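Local coordinates for beta-lactamase inhibitory protein BLIP-I (Streptomyces exfoliatus, PDB 3GMV) that probably inhibits beta-lactamases by binding to them as a small secreted protein, at residues V100-E110 / F121-A129. Numbering follows the deposited sequence.
Sequences VPKDSCVSQGE and FEEKYYCAA
With SG anti to the carbonyl carbon in both residues, C105 and C127 direct their sulfurs to one face of the sheet and close a disulfide, SG to SG 2.0 Å. On the opposite face Y126, its CG anti to the backbone N (chi1 166°), sets its ring against the extended side chain of Q108, one face turned to the amide. The Q108 amide lies almost parallel to the ring, 9° between the planes, and NE2 sits over that face near the rim, 3.3 Å from Y126 CG. V106 CG2 borders the same ring at its edge.

Between the strands, V106 and Y126 exchange two backbone hydrogen bonds, V106 N to Y126 O and Y126 N to V106 O, both 2.9 Å. Further along, K124 O accepts from Q108 N while K124 N donates to G109 O, each 2.8 Å, so two residues stand opposite one. On the disulfide face, a water donates to both E110 OE2 and E123 OE2, bridging carboxylates whose oxygens are 4.2 Å apart and probably easing their repulsion. E110 also meets the edge of F121, CD to CZ 3.7 Å. W97 of helix 93-99 touches C105 and packs edge-to-face with Y125. The arrangement is a disulfide-linked antiparallel hairpin with a classic beta bulge at Q108 and G109, within the BLIP alpha/beta sandwich.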
ATOM      1  N   VAL A 100      11.365 -12.337  -8.145  1.00  9.11           N
ATOM      2  CA  VAL A 100      10.365 -11.501  -8.799  1.00 10.17           C
ATOM      3  C   VAL A 100      11.019 -10.177  -9.128  1.00 10.59           C
ATOM      4  O   VAL A 100      11.734  -9.628  -8.285  1.00 10.64           O
ATOM      5  CB  VAL A 100       9.166 -11.209  -7.819  1.00 10.05           C
ATOM      6  CG1 VAL A 100       8.187 -10.200  -8.416  1.00 11.96           C
ATOM      7  CG2 VAL A 100       8.412 -12.501  -7.463  1.00  9.06           C
ATOM      8  N   PRO A 101      10.770  -9.630 -10.322  1.00 10.96           N
ATOM      9  CA  PRO A 101      11.432  -8.316 -10.597  1.00 11.06           C
ATOM     10  C   PRO A 101      10.733  -7.152  -9.848  1.00 11.10           C
ATOM     11  O   PRO A 101       9.554  -6.824 -10.130  1.00 10.36           O
ATOM     12  CB  PRO A 101      11.320  -8.168 -12.121  1.00 11.27           C
ATOM     13  CG  PRO A 101      10.145  -9.046 -12.520  1.00 11.45           C
ATOM     14  CD  PRO A 101      10.074 -10.176 -11.494  1.00 10.34           C
ATOM     15  N   LYS A 102      11.444  -6.556  -8.887  1.00 11.37           N
ATOM     16  CA  LYS A 102      10.845  -5.515  -8.073  1.00 12.74           C
ATOM     17  C   LYS A 102      10.349  -4.331  -8.898  1.00 12.61           C
ATOM     18  O   LYS A 102       9.406  -3.631  -8.489  1.00 12.01           O
ATOM     19  CB  LYS A 102      11.811  -5.047  -6.967  1.00 12.90           C
ATOM     20  CG  LYS A 102      11.086  -4.321  -5.853  1.00 15.44           C
ATOM     21  CD  LYS A 102      12.014  -4.019  -4.678  1.00 19.43           C
ATOM     22  CE  LYS A 102      11.631  -2.722  -3.988  1.00 24.43           C
ATOM     23  NZ  LYS A 102      10.530  -2.913  -3.061  1.00 29.65           N
ATOM     24  N   ASP A 103      10.951  -4.089 -10.064  1.00 13.03           N
ATOM     25  CA  ASP A 103      10.462  -2.990 -10.908  1.00 12.44           C
ATOM     26  C   ASP A 103       9.066  -3.294 -11.449  1.00 11.53           C
ATOM     27  O   ASP A 103       8.428  -2.428 -12.049  1.00 10.65           O
ATOM     28  CB  ASP A 103      11.405  -2.714 -12.100  1.00 13.57           C
ATOM     29  CG  ASP A 103      12.656  -1.942 -11.712  1.00 17.98           C
ATOM     30  OD1 ASP A 103      12.723  -1.390 -10.599  1.00 20.99           O
ATOM     31  OD2 ASP A 103      13.584  -1.901 -12.550  1.00 21.64           O
ATOM     32  N   SER A 104       8.584  -4.539 -11.267  1.00 10.87           N
ATOM     33  CA  SER A 104       7.211  -4.852 -11.691  1.00  9.32           C
ATOM     34  C   SER A 104       6.194  -4.570 -10.605  1.00  9.93           C
ATOM     35  O   SER A 104       5.043  -4.949 -10.771  1.00  9.47           O
ATOM     36  CB  SER A 104       7.068  -6.330 -12.110  1.00  9.17           C
ATOM     37  OG  SER A 104       5.804  -6.584 -12.709  1.00  9.75           O
ATOM     38  N   CYS A 105       6.629  -3.950  -9.497  1.00 10.21           N
ATOM     39  CA  CYS A 105       5.822  -3.855  -8.281  1.00  9.67           C
ATOM     40  C   CYS A 105       5.832  -2.453  -7.666  1.00 10.04           C
ATOM     41  O   CYS A 105       6.780  -1.676  -7.857  1.00 10.52           O
ATOM     42  CB  CYS A 105       6.343  -4.800  -7.219  1.00 10.06           C
ATOM     43  SG  CYS A 105       6.638  -6.517  -7.844  1.00  9.34           S
ATOM     44  N   VAL A 106       4.800  -2.166  -6.893  1.00  9.46           N
ATOM     45  CA  VAL A 106       4.738  -0.912  -6.168  1.00  9.92           C
ATOM     46  C   VAL A 106       4.171  -1.209  -4.796  1.00 10.27           C
ATOM     47  O   VAL A 106       3.567  -2.263  -4.589  1.00 10.04           O
ATOM     48  CB  VAL A 106       3.776   0.103  -6.850  1.00  9.28           C
ATOM     49  CG1 VAL A 106       4.251   0.443  -8.252  1.00 11.35           C
ATOM     50  CG2 VAL A 106       2.308  -0.422  -6.824  1.00  9.64           C
ATOM     51  N   SER A 107       4.308  -0.242  -3.878  1.00 10.49           N
ATOM     52  CA  SER A 107       3.677  -0.375  -2.568  1.00 10.49           C
ATOM     53  C   SER A 107       2.208  -0.020  -2.539  1.00 10.76           C
ATOM     54  O   SER A 107       1.782   1.034  -3.053  1.00 11.81           O
ATOM     55  CB  SER A 107       4.449   0.425  -1.509  1.00 10.96           C
ATOM     56  OG  SER A 107       3.873   0.247  -0.221  1.00 11.77           O
ATOM     57  N   GLN A 108       1.407  -0.905  -1.945  1.00  8.70           N
ATOM     58  CA  GLN A 108       0.034  -0.584  -1.614  1.00  9.06           C
ATOM     59  C   GLN A 108      -0.170  -0.422  -0.116  1.00  8.86           C
ATOM     60  O   GLN A 108      -1.307  -0.391   0.378  1.00  8.94           O
ATOM     61  CB  GLN A 108      -0.917  -1.658  -2.189  1.00  8.38           C
ATOM     62  CG  GLN A 108      -1.077  -1.460  -3.712  1.00 10.11           C
ATOM     63  CD  GLN A 108      -2.207  -2.294  -4.269  1.00 10.46           C
ATOM     64  OE1 GLN A 108      -2.718  -3.197  -3.603  1.00 13.53           O
ATOM     65  NE2 GLN A 108      -2.607  -1.998  -5.488  1.00 12.62           N
ATOM     66  N   GLY A 109       0.915  -0.366   0.640  1.00  8.83           N
ATOM     67  CA  GLY A 109       0.704  -0.118   2.064  1.00  9.73           C
ATOM     68  C   GLY A 109       1.869  -0.475   2.971  1.00 10.68           C
ATOM     69  O   GLY A 109       2.713  -1.321   2.628  1.00 11.26           O
ATOM     70  N   GLU A 110       1.917   0.184   4.133  1.00 10.67           N
ATOM     71  CA  GLU A 110       2.905  -0.147   5.186  1.00 11.37           C
ATOM     72  C   GLU A 110       2.199   0.042   6.523  1.00 11.48           C
ATOM     73  O   GLU A 110       1.331   0.920   6.649  1.00 10.59           O
ATOM     74  CB  GLU A 110       4.148   0.755   5.124  1.00 12.12           C
ATOM     75  CG  GLU A 110       5.045   0.544   3.912  1.00 13.37           C
ATOM     76  CD  GLU A 110       6.248   1.441   3.914  1.00 18.46           C
ATOM     77  OE1 GLU A 110       6.185   2.527   4.536  1.00 17.46           O
ATOM     78  OE2 GLU A 110       7.257   1.077   3.270  1.00 18.17           O
ATOM     79  N   PHE A 121       6.547  -4.960  11.414  1.00 12.83           N
ATOM     80  CA  PHE A 121       6.361  -3.984  10.313  1.00 12.48           C
ATOM     81  C   PHE A 121       5.894  -4.695   9.055  1.00 12.88           C
ATOM     82  O   PHE A 121       6.559  -5.635   8.600  1.00 12.85           O
ATOM     83  CB  PHE A 121       7.677  -3.298  10.023  1.00 12.24           C
ATOM     84  CG  PHE A 121       7.627  -2.306   8.883  1.00 13.56           C
ATOM     85  CD1 PHE A 121       6.676  -1.300   8.858  1.00 13.06           C
ATOM     86  CD2 PHE A 121       8.570  -2.358   7.885  1.00 16.25           C
ATOM     87  CE1 PHE A 121       6.645  -0.351   7.819  1.00 14.90           C
ATOM     88  CE2 PHE A 121       8.546  -1.417   6.842  1.00 17.47           C
ATOM     89  CZ  PHE A 121       7.578  -0.418   6.829  1.00 17.25           C
ATOM     90  N   GLU A 122       4.759  -4.288   8.511  1.00 12.33           N
ATOM     91  CA  GLU A 122       4.148  -5.001   7.380  0.50 12.38           C
ATOM     92  C   GLU A 122       4.211  -4.116   6.146  1.00 12.65           C
ATOM     93  O   GLU A 122       3.851  -2.940   6.228  1.00 13.96           O
ATOM     94  CB  GLU A 122       2.683  -5.365   7.682  0.50 12.26           C
ATOM     95  CG  GLU A 122       1.946  -6.135   6.554  0.50 12.40           C
ATOM     96  CD  GLU A 122       0.443  -6.293   6.809  0.50 14.32           C
ATOM     97  OE1 GLU A 122       0.060  -7.256   7.493  0.50 15.83           O
ATOM     98  OE2 GLU A 122      -0.360  -5.480   6.300  0.50 15.04           O
ATOM     99  N   GLU A 123       4.671  -4.678   5.029  1.00 11.27           N
ATOM    100  CA  GLU A 123       4.739  -3.952   3.765  1.00 10.81           C
ATOM    101  C   GLU A 123       3.943  -4.744   2.752  1.00 10.24           C
ATOM    102  O   GLU A 123       4.074  -5.982   2.687  1.00  9.64           O
ATOM    103  CB  GLU A 123       6.184  -3.888   3.274  1.00 10.69           C
ATOM    104  CG  GLU A 123       7.170  -3.083   4.171  1.00 12.33           C
ATOM    105  CD  GLU A 123       8.626  -3.376   3.841  1.00 14.37           C
ATOM    106  OE1 GLU A 123       9.220  -4.329   4.407  1.00 15.19           O
ATOM    107  OE2 GLU A 123       9.200  -2.652   3.020  1.00 15.23           O
ATOM    108  N   LYS A 124       3.121  -4.059   1.966  1.00 10.04           N
ATOM    109  CA  LYS A 124       2.267  -4.729   1.007  1.00 10.29           C
ATOM    110  C   LYS A 124       2.705  -4.296  -0.378  1.00 10.42           C
ATOM    111  O   LYS A 124       2.689  -3.096  -0.689  1.00 10.10           O
ATOM    112  CB  LYS A 124       0.782  -4.378   1.224  1.00 11.05           C
ATOM    113  CG  LYS A 124       0.196  -4.932   2.560  1.00 11.59           C
ATOM    114  CD  LYS A 124      -1.324  -4.818   2.593  1.00 15.96           C
ATOM    115  CE  LYS A 124      -1.828  -5.325   3.958  1.00 19.90           C
ATOM    116  NZ  LYS A 124      -3.314  -5.171   4.133  1.00 23.44           N
ATOM    117  N   TYR A 125       3.095  -5.274  -1.201  1.00  9.33           N
ATOM    118  CA  TYR A 125       3.461  -5.021  -2.586  1.00  8.54           C
ATOM    119  C   TYR A 125       2.436  -5.575  -3.586  1.00  8.63           C
ATOM    120  O   TYR A 125       1.845  -6.647  -3.397  1.00  8.94           O
ATOM    121  CB  TYR A 125       4.853  -5.602  -2.849  1.00  8.00           C
ATOM    122  CG  TYR A 125       5.987  -4.760  -2.334  1.00  8.99           C
ATOM    123  CD1 TYR A 125       6.453  -3.687  -3.077  1.00  9.72           C
ATOM    124  CD2 TYR A 125       6.595  -5.034  -1.096  1.00  9.21           C
ATOM    125  CE1 TYR A 125       7.521  -2.914  -2.617  1.00 11.69           C
ATOM    126  CE2 TYR A 125       7.672  -4.259  -0.628  1.00 12.39           C
ATOM    127  CZ  TYR A 125       8.109  -3.196  -1.405  1.00 14.51           C
ATOM    128  OH  TYR A 125       9.151  -2.400  -1.015  1.00 15.78           O
ATOM    129  N   TYR A 126       2.213  -4.816  -4.649  1.00  8.20           N
ATOM    130  CA  TYR A 126       1.315  -5.211  -5.711  1.00  7.92           C
ATOM    131  C   TYR A 126       2.118  -5.191  -6.999  1.00  8.25           C
ATOM    132  O   TYR A 126       2.739  -4.183  -7.356  1.00  8.30           O
ATOM    133  CB  TYR A 126       0.197  -4.186  -5.771  1.00  8.86           C
ATOM    134  CG  TYR A 126      -0.670  -4.241  -7.020  1.00  9.30           C
ATOM    135  CD1 TYR A 126      -1.590  -5.256  -7.223  1.00 12.30           C
ATOM    136  CD2 TYR A 126      -0.553  -3.255  -8.006  1.00 11.12           C
ATOM    137  CE1 TYR A 126      -2.411  -5.268  -8.386  1.00 13.61           C
ATOM    138  CE2 TYR A 126      -1.354  -3.271  -9.141  1.00 12.77           C
ATOM    139  CZ  TYR A 126      -2.266  -4.266  -9.323  1.00 15.99           C
ATOM    140  OH  TYR A 126      -3.021  -4.246 -10.483  1.00 17.90           O
ATOM    141  N   CYS A 127       2.156  -6.324  -7.676  1.00  8.96           N
ATOM    142  CA  CYS A 127       2.978  -6.432  -8.865  1.00  9.12           C
ATOM    143  C   CYS A 127       2.109  -6.653 -10.105  1.00  8.81           C
ATOM    144  O   CYS A 127       1.539  -7.741 -10.285  1.00  8.67           O
ATOM    145  CB  CYS A 127       3.951  -7.606  -8.691  1.00  8.60           C
ATOM    146  SG  CYS A 127       4.960  -7.487  -7.238  1.00 10.45           S
ATOM    147  N   ALA A 128       2.021  -5.651 -10.978  1.00  9.49           N
ATOM    148  CA  ALA A 128       1.137  -5.765 -12.161  1.00 10.09           C
ATOM    149  C   ALA A 128       1.898  -6.446 -13.292  1.00  9.96           C
ATOM    150  O   ALA A 128       3.064  -6.157 -13.506  1.00  9.07           O
ATOM    151  CB  ALA A 128       0.713  -4.376 -12.618  1.00 10.60           C
ATOM    152  N   ALA A 129       1.227  -7.343 -14.018  1.00 10.05           N
ATOM    153  CA  ALA A 129       1.832  -8.011 -15.152  1.00 10.79           C
ATOM    154  C   ALA A 129       1.763  -7.152 -16.424  1.00 11.68           C
ATOM    155  O   ALA A 129       2.444  -7.456 -17.413  1.00 12.56           O
ATOM    156  CB  ALA A 129       1.149  -9.377 -15.400  1.00 10.45           C
TER
HETATM  157  O   HOH W   1       5.418  -1.762   0.429  1.00 16.57           O
HETATM  158  O   HOH W   2       7.722  -0.890   1.651  1.00 15.42           O